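Local coordinates for putative tautomerase (Streptomyces achromogenes, PDB 3RY0), which is a small protein of the tautomerase (MIF-like) family, built on a beta-alpha-beta unit and assembled as a hexamer, at residues P1-P13 / A37-W50. Residues are numbered along the deposited sequence; the frame is centred on the assembly and turned at random.
Sequences PLIRVTLLEGRSP and AVRVIVEETPPERW
Val38 sets CG1 3.9 Å from Ile3 CD1, and Arg39 N donates a hydrogen bond to Pro1 O (3.0 Å). From here bonds alternate, Arg39 O taking Ile3 N and Ile41 N reaching Ile3 O. Val40 shares the face of Ile3 and Val5, CG1 4.1 Å from Val5 CG2, where helix 13-31 packs. In this beta-alpha-beta unit of the tautomerase fold, that helix joins parallel strands 2-8 and 39-45. On the other face, Ile41 offers CG1 to Leu2 CD1 and lays CB over one face of the Arg4 guanidinium, offset toward its rim. Back on the Val40 face, Val42 CG1 meets Leu7 CD1 at 3.8 Å. Glu43, on the Arg4 face, crosses to Arg4 in a salt bridge, OE2 taking NE at 2.7 Å from above the carboxylate plane; NH1 of a neighbouring subunit's Arg4 makes a salt bridge to OE1 and a hydrogen bond to Thr6 OG1. The last rung runs from Glu9 N to Thr45 O. Pro46 lays CB against the flat side of the Glu9 carboxylate, 3.6 Å from OE1. Trp50, with CG anti to N (chi1 -172°), brings CZ3 3.7 Å from Thr6 CG2, and Leu8 CG sits over one ring face, near the rim.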
loop_
_atom_site.group_PDB
_atom_site.type_symbol
_atom_site.label_atom_id
_atom_site.label_comp_id
_atom_site.label_asym_id
_atom_site.label_seq_id
_atom_site.Cartn_x
_atom_site.Cartn_y
_atom_site.Cartn_z
ATOM N N PRO A 1 8.836 -9.797 -8.317
ATOM C CA PRO A 1 8.634 -8.723 -7.277
ATOM C C PRO A 1 7.703 -7.638 -7.783
ATOM O O PRO A 1 7.498 -7.462 -9.004
ATOM C CB PRO A 1 10.024 -8.201 -7.024
ATOM C CG PRO A 1 10.980 -9.025 -7.819
ATOM C CD PRO A 1 10.252 -9.936 -8.714
ATOM N N LEU A 2 7.142 -6.827 -6.869
ATOM C CA LEU A 2 6.249 -5.749 -7.145
ATOM C C LEU A 2 6.857 -4.445 -6.715
ATOM O O LEU A 2 7.249 -4.307 -5.531
ATOM C CB LEU A 2 4.800 -5.900 -6.405
ATOM C CG LEU A 2 3.898 -4.646 -6.701
ATOM C CD1 LEU A 2 3.502 -4.518 -8.159
ATOM C CD2 LEU A 2 2.540 -4.403 -5.881
ATOM N N ILE A 3 6.928 -3.512 -7.606
ATOM C CA ILE A 3 7.486 -2.189 -7.300
ATOM C C ILE A 3 6.377 -1.141 -7.416
ATOM O O ILE A 3 5.807 -0.970 -8.523
ATOM C CB ILE A 3 8.644 -1.835 -8.275
ATOM C CG1 ILE A 3 9.745 -2.832 -8.123
ATOM C CG2 ILE A 3 9.176 -0.406 -7.983
ATOM C CD1 ILE A 3 10.855 -2.710 -9.263
ATOM N N ARG A 4 6.007 -0.472 -6.333
ATOM C CA ARG A 4 4.931 0.531 -6.378
ATOM C C ARG A 4 5.605 1.860 -6.187
ATOM O O ARG A 4 6.220 2.088 -5.132
ATOM C CB ARG A 4 3.910 0.320 -5.269
ATOM C CG ARG A 4 2.645 1.103 -5.508
ATOM C CD ARG A 4 1.419 0.589 -4.587
ATOM N NE ARG A 4 0.214 0.514 -5.459
ATOM C CZ ARG A 4 -0.550 -0.545 -5.803
ATOM N NH1 ARG A 4 -1.531 -0.245 -6.614
ATOM N NH2 ARG A 4 -0.523 -1.872 -5.321
ATOM N N VAL A 5 5.426 2.767 -7.141
ATOM C CA VAL A 5 6.068 4.067 -7.066
ATOM C C VAL A 5 4.988 5.106 -6.800
ATOM O O VAL A 5 3.922 5.100 -7.481
ATOM C CB VAL A 5 6.726 4.414 -8.403
ATOM C CG1 VAL A 5 7.428 5.796 -8.418
ATOM C CG2 VAL A 5 7.629 3.321 -8.829
ATOM N N THR A 6 5.261 6.030 -5.877
ATOM C CA THR A 6 4.340 7.149 -5.693
ATOM C C THR A 6 5.089 8.450 -6.101
ATOM O O THR A 6 6.126 8.739 -5.517
ATOM C CB THR A 6 3.968 7.211 -4.197
ATOM O OG1 THR A 6 3.405 5.962 -3.764
ATOM C CG2 THR A 6 2.874 8.306 -3.960
ATOM N N LEU A 7 4.514 9.133 -7.063
ATOM C CA LEU A 7 5.114 10.348 -7.640
ATOM C C LEU A 7 4.186 11.453 -7.578
ATOM O O LEU A 7 3.016 11.225 -7.678
ATOM C CB LEU A 7 5.335 10.200 -9.176
ATOM C CG LEU A 7 6.216 9.090 -9.700
ATOM C CD1 LEU A 7 6.398 9.251 -11.231
ATOM C CD2 LEU A 7 7.618 9.168 -8.968
ATOM N N LEU A 8 4.645 12.703 -7.521
ATOM C CA LEU A 8 3.736 13.842 -7.794
ATOM C C LEU A 8 3.272 13.851 -9.200
ATOM O O LEU A 8 4.095 13.530 -10.142
ATOM C CB LEU A 8 4.433 15.158 -7.570
ATOM C CG LEU A 8 4.649 15.532 -6.150
ATOM C CD1 LEU A 8 5.729 16.695 -6.052
ATOM C CD2 LEU A 8 3.342 16.050 -5.498
ATOM N N GLU A 9 2.041 14.301 -9.408
ATOM C CA GLU A 9 1.520 14.636 -10.726
ATOM C C GLU A 9 2.464 15.567 -11.482
ATOM O O GLU A 9 3.186 16.369 -10.933
ATOM C CB GLU A 9 0.083 15.270 -10.631
ATOM C CG GLU A 9 -1.011 14.289 -10.349
ATOM C CD GLU A 9 -2.404 14.905 -10.229
ATOM O OE1 GLU A 9 -2.529 16.161 -10.251
ATOM O OE2 GLU A 9 -3.372 14.168 -10.070
ATOM N N GLY A 10 2.377 15.379 -12.790
ATOM C CA GLY A 10 2.951 16.302 -13.724
ATOM C C GLY A 10 4.173 15.757 -14.443
ATOM O O GLY A 10 4.868 16.564 -15.095
ATOM N N ARG A 11 4.511 14.459 -14.319
ATOM C CA ARG A 11 5.705 13.956 -15.068
ATOM C C ARG A 11 5.256 13.681 -16.452
ATOM O O ARG A 11 4.085 13.355 -16.705
ATOM C CB ARG A 11 6.212 12.600 -14.581
ATOM C CG ARG A 11 6.989 12.555 -13.382
ATOM C CD ARG A 11 8.161 13.345 -13.576
ATOM N NE ARG A 11 8.742 13.688 -12.326
ATOM C CZ ARG A 11 9.953 14.194 -12.202
ATOM N NH1 ARG A 11 10.691 14.423 -13.298
ATOM N NH2 ARG A 11 10.418 14.516 -10.996
ATOM N N SER A 12 6.174 13.739 -17.416
ATOM C CA SER A 12 5.737 13.467 -18.740
ATOM C C SER A 12 5.506 11.979 -18.955
ATOM O O SER A 12 6.110 11.114 -18.221
ATOM C CB SER A 12 6.814 13.906 -19.778
ATOM O OG SER A 12 8.057 13.217 -19.563
ATOM N N PRO A 13 4.734 11.658 -19.963
ATOM C CA PRO A 13 4.568 10.253 -20.314
ATOM C C PRO A 13 5.917 9.587 -20.621
ATOM O O PRO A 13 6.161 8.410 -20.300
ATOM C CB PRO A 13 3.654 10.279 -21.526
ATOM C CG PRO A 13 2.828 11.533 -21.331
ATOM C CD PRO A 13 3.752 12.526 -20.677
ATOM N N ALA A 37 9.191 -11.158 -14.632
ATOM C CA ALA A 37 8.654 -11.375 -13.298
ATOM C C ALA A 37 8.557 -10.095 -12.486
ATOM O O ALA A 37 8.102 -10.133 -11.307
ATOM C CB ALA A 37 9.590 -12.368 -12.555
ATOM N N VAL A 38 9.035 -8.958 -13.041
ATOM C CA VAL A 38 8.958 -7.663 -12.302
ATOM C C VAL A 38 7.794 -6.862 -12.798
ATOM O O VAL A 38 7.617 -6.657 -13.995
ATOM C CB VAL A 38 10.245 -6.879 -12.558
ATOM C CG1 VAL A 38 10.234 -5.518 -11.839
ATOM C CG2 VAL A 38 11.508 -7.719 -12.250
ATOM N N ARG A 39 6.964 -6.489 -11.795
ATOM C CA ARG A 39 5.845 -5.594 -12.080
ATOM C C ARG A 39 6.051 -4.249 -11.433
ATOM O O ARG A 39 6.530 -4.196 -10.271
ATOM C CB ARG A 39 4.454 -6.186 -11.617
ATOM C CG ARG A 39 4.069 -7.322 -12.510
ATOM C CD ARG A 39 2.827 -8.145 -11.932
ATOM N NE ARG A 39 2.387 -9.023 -12.991
ATOM C CZ ARG A 39 3.056 -10.075 -13.391
ATOM N NH1 ARG A 39 4.029 -10.570 -12.652
ATOM N NH2 ARG A 39 2.643 -10.722 -14.499
ATOM N N VAL A 40 5.717 -3.181 -12.122
ATOM C CA VAL A 40 5.811 -1.823 -11.575
ATOM C C VAL A 40 4.476 -1.173 -11.736
ATOM O O VAL A 40 3.867 -1.158 -12.864
ATOM C CB VAL A 40 6.880 -0.980 -12.343
ATOM C CG1 VAL A 40 7.080 0.367 -11.661
ATOM C CG2 VAL A 40 8.250 -1.664 -12.424
ATOM N N ILE A 41 3.966 -0.551 -10.665
ATOM C CA ILE A 41 2.749 0.227 -10.709
ATOM C C ILE A 41 3.133 1.686 -10.318
ATOM O O ILE A 41 3.762 1.886 -9.239
ATOM C CB ILE A 41 1.694 -0.257 -9.664
ATOM C CG1 ILE A 41 1.422 -1.744 -9.867
ATOM C CG2 ILE A 41 0.420 0.693 -9.800
ATOM C CD1 ILE A 41 0.522 -2.104 -11.010
ATOM N N VAL A 42 2.806 2.639 -11.149
ATOM C CA VAL A 42 3.169 4.042 -10.897
ATOM C C VAL A 42 1.910 4.758 -10.515
ATOM O O VAL A 42 0.953 4.824 -11.339
ATOM C CB VAL A 42 3.849 4.706 -12.110
ATOM C CG1 VAL A 42 4.118 6.233 -11.836
ATOM C CG2 VAL A 42 5.160 4.072 -12.455
ATOM N N GLU A 43 1.893 5.365 -9.321
ATOM C CA GLU A 43 0.702 6.110 -8.857
ATOM C C GLU A 43 1.132 7.600 -8.824
ATOM O O GLU A 43 2.295 7.918 -8.497
ATOM C CB GLU A 43 0.474 5.705 -7.415
ATOM C CG GLU A 43 0.170 4.266 -7.234
ATOM C CD GLU A 43 -0.002 3.932 -5.752
ATOM O OE1 GLU A 43 0.680 4.577 -4.865
ATOM O OE2 GLU A 43 -0.817 3.004 -5.521
ATOM N N GLU A 44 0.241 8.510 -9.221
ATOM C CA GLU A 44 0.511 9.959 -9.280
ATOM C C GLU A 44 -0.436 10.572 -8.239
ATOM O O GLU A 44 -1.646 10.248 -8.133
ATOM C CB GLU A 44 0.235 10.512 -10.680
ATOM C CG GLU A 44 1.279 9.980 -11.635
ATOM C CD GLU A 44 1.384 10.733 -12.986
ATOM O OE1 GLU A 44 0.826 11.843 -13.115
ATOM O OE2 GLU A 44 2.069 10.209 -13.889
ATOM N N THR A 45 0.125 11.454 -7.425
ATOM C CA THR A 45 -0.587 12.115 -6.376
ATOM C C THR A 45 -0.622 13.632 -6.690
ATOM O O THR A 45 0.437 14.219 -6.970
ATOM C CB THR A 45 0.156 11.905 -5.021
ATOM O OG1 THR A 45 0.224 10.460 -4.798
ATOM C CG2 THR A 45 -0.536 12.589 -3.934
ATOM N N PRO A 46 -1.802 14.278 -6.568
ATOM C CA PRO A 46 -1.818 15.733 -6.794
ATOM C C PRO A 46 -1.109 16.421 -5.649
ATOM O O PRO A 46 -1.091 15.912 -4.491
ATOM C CB PRO A 46 -3.295 16.097 -6.775
ATOM C CG PRO A 46 -3.993 15.079 -6.265
ATOM C CD PRO A 46 -3.143 13.709 -6.330
ATOM N N PRO A 47 -0.529 17.612 -5.901
ATOM C CA PRO A 47 0.283 18.236 -4.864
ATOM C C PRO A 47 -0.479 18.754 -3.630
ATOM O O PRO A 47 0.158 18.986 -2.604
ATOM C CB PRO A 47 0.984 19.419 -5.590
ATOM C CG PRO A 47 -0.002 19.715 -6.748
ATOM C CD PRO A 47 -0.485 18.257 -7.185
ATOM N N GLU A 48 -1.797 18.833 -3.731
ATOM C CA GLU A 48 -2.641 19.224 -2.596
ATOM C C GLU A 48 -2.834 18.064 -1.675
ATOM O O GLU A 48 -3.312 18.242 -0.552
ATOM C CB GLU A 48 -4.035 19.687 -3.077
ATOM C CG GLU A 48 -4.034 20.934 -3.905
ATOM C CD GLU A 48 -3.580 20.781 -5.317
ATOM O OE1 GLU A 48 -3.590 19.618 -5.860
ATOM O OE2 GLU A 48 -3.175 21.857 -5.841
ATOM N N ARG A 49 -2.433 16.842 -2.084
ATOM C CA ARG A 49 -2.690 15.642 -1.287
ATOM C C ARG A 49 -1.416 14.990 -0.841
ATOM O O ARG A 49 -1.421 13.850 -0.291
ATOM C CB ARG A 49 -3.570 14.676 -2.054
ATOM C CG ARG A 49 -4.936 15.221 -2.314
ATOM C CD ARG A 49 -5.857 14.140 -2.893
ATOM N NE ARG A 49 -7.117 14.777 -3.285
ATOM C CZ ARG A 49 -7.862 14.413 -4.336
ATOM N NH1 ARG A 49 -7.456 13.437 -5.152
ATOM N NH2 ARG A 49 -8.986 15.084 -4.606
ATOM N N TRP A 50 -0.277 15.662 -0.945
ATOM C CA TRP A 50 1.042 15.195 -0.506
ATOM C C TRP A 50 1.517 16.181 0.466
ATOM O O TRP A 50 1.638 17.382 0.087
ATOM C CB TRP A 50 1.957 15.092 -1.714
ATOM C CG TRP A 50 3.286 14.459 -1.455
ATOM C CD1 TRP A 50 4.227 14.746 -0.470
ATOM C CD2 TRP A 50 3.871 13.388 -2.222
ATOM N NE1 TRP A 50 5.342 13.948 -0.572
ATOM C CE2 TRP A 50 5.133 13.089 -1.660
ATOM C CE3 TRP A 50 3.481 12.729 -3.411
ATOM C CZ2 TRP A 50 5.967 12.103 -2.191
ATOM C CZ3 TRP A 50 4.310 11.736 -3.886
ATOM C CH2 TRP A 50 5.507 11.415 -3.275
HETATM O O HOH W 1 4.959 -9.643 -9.464
#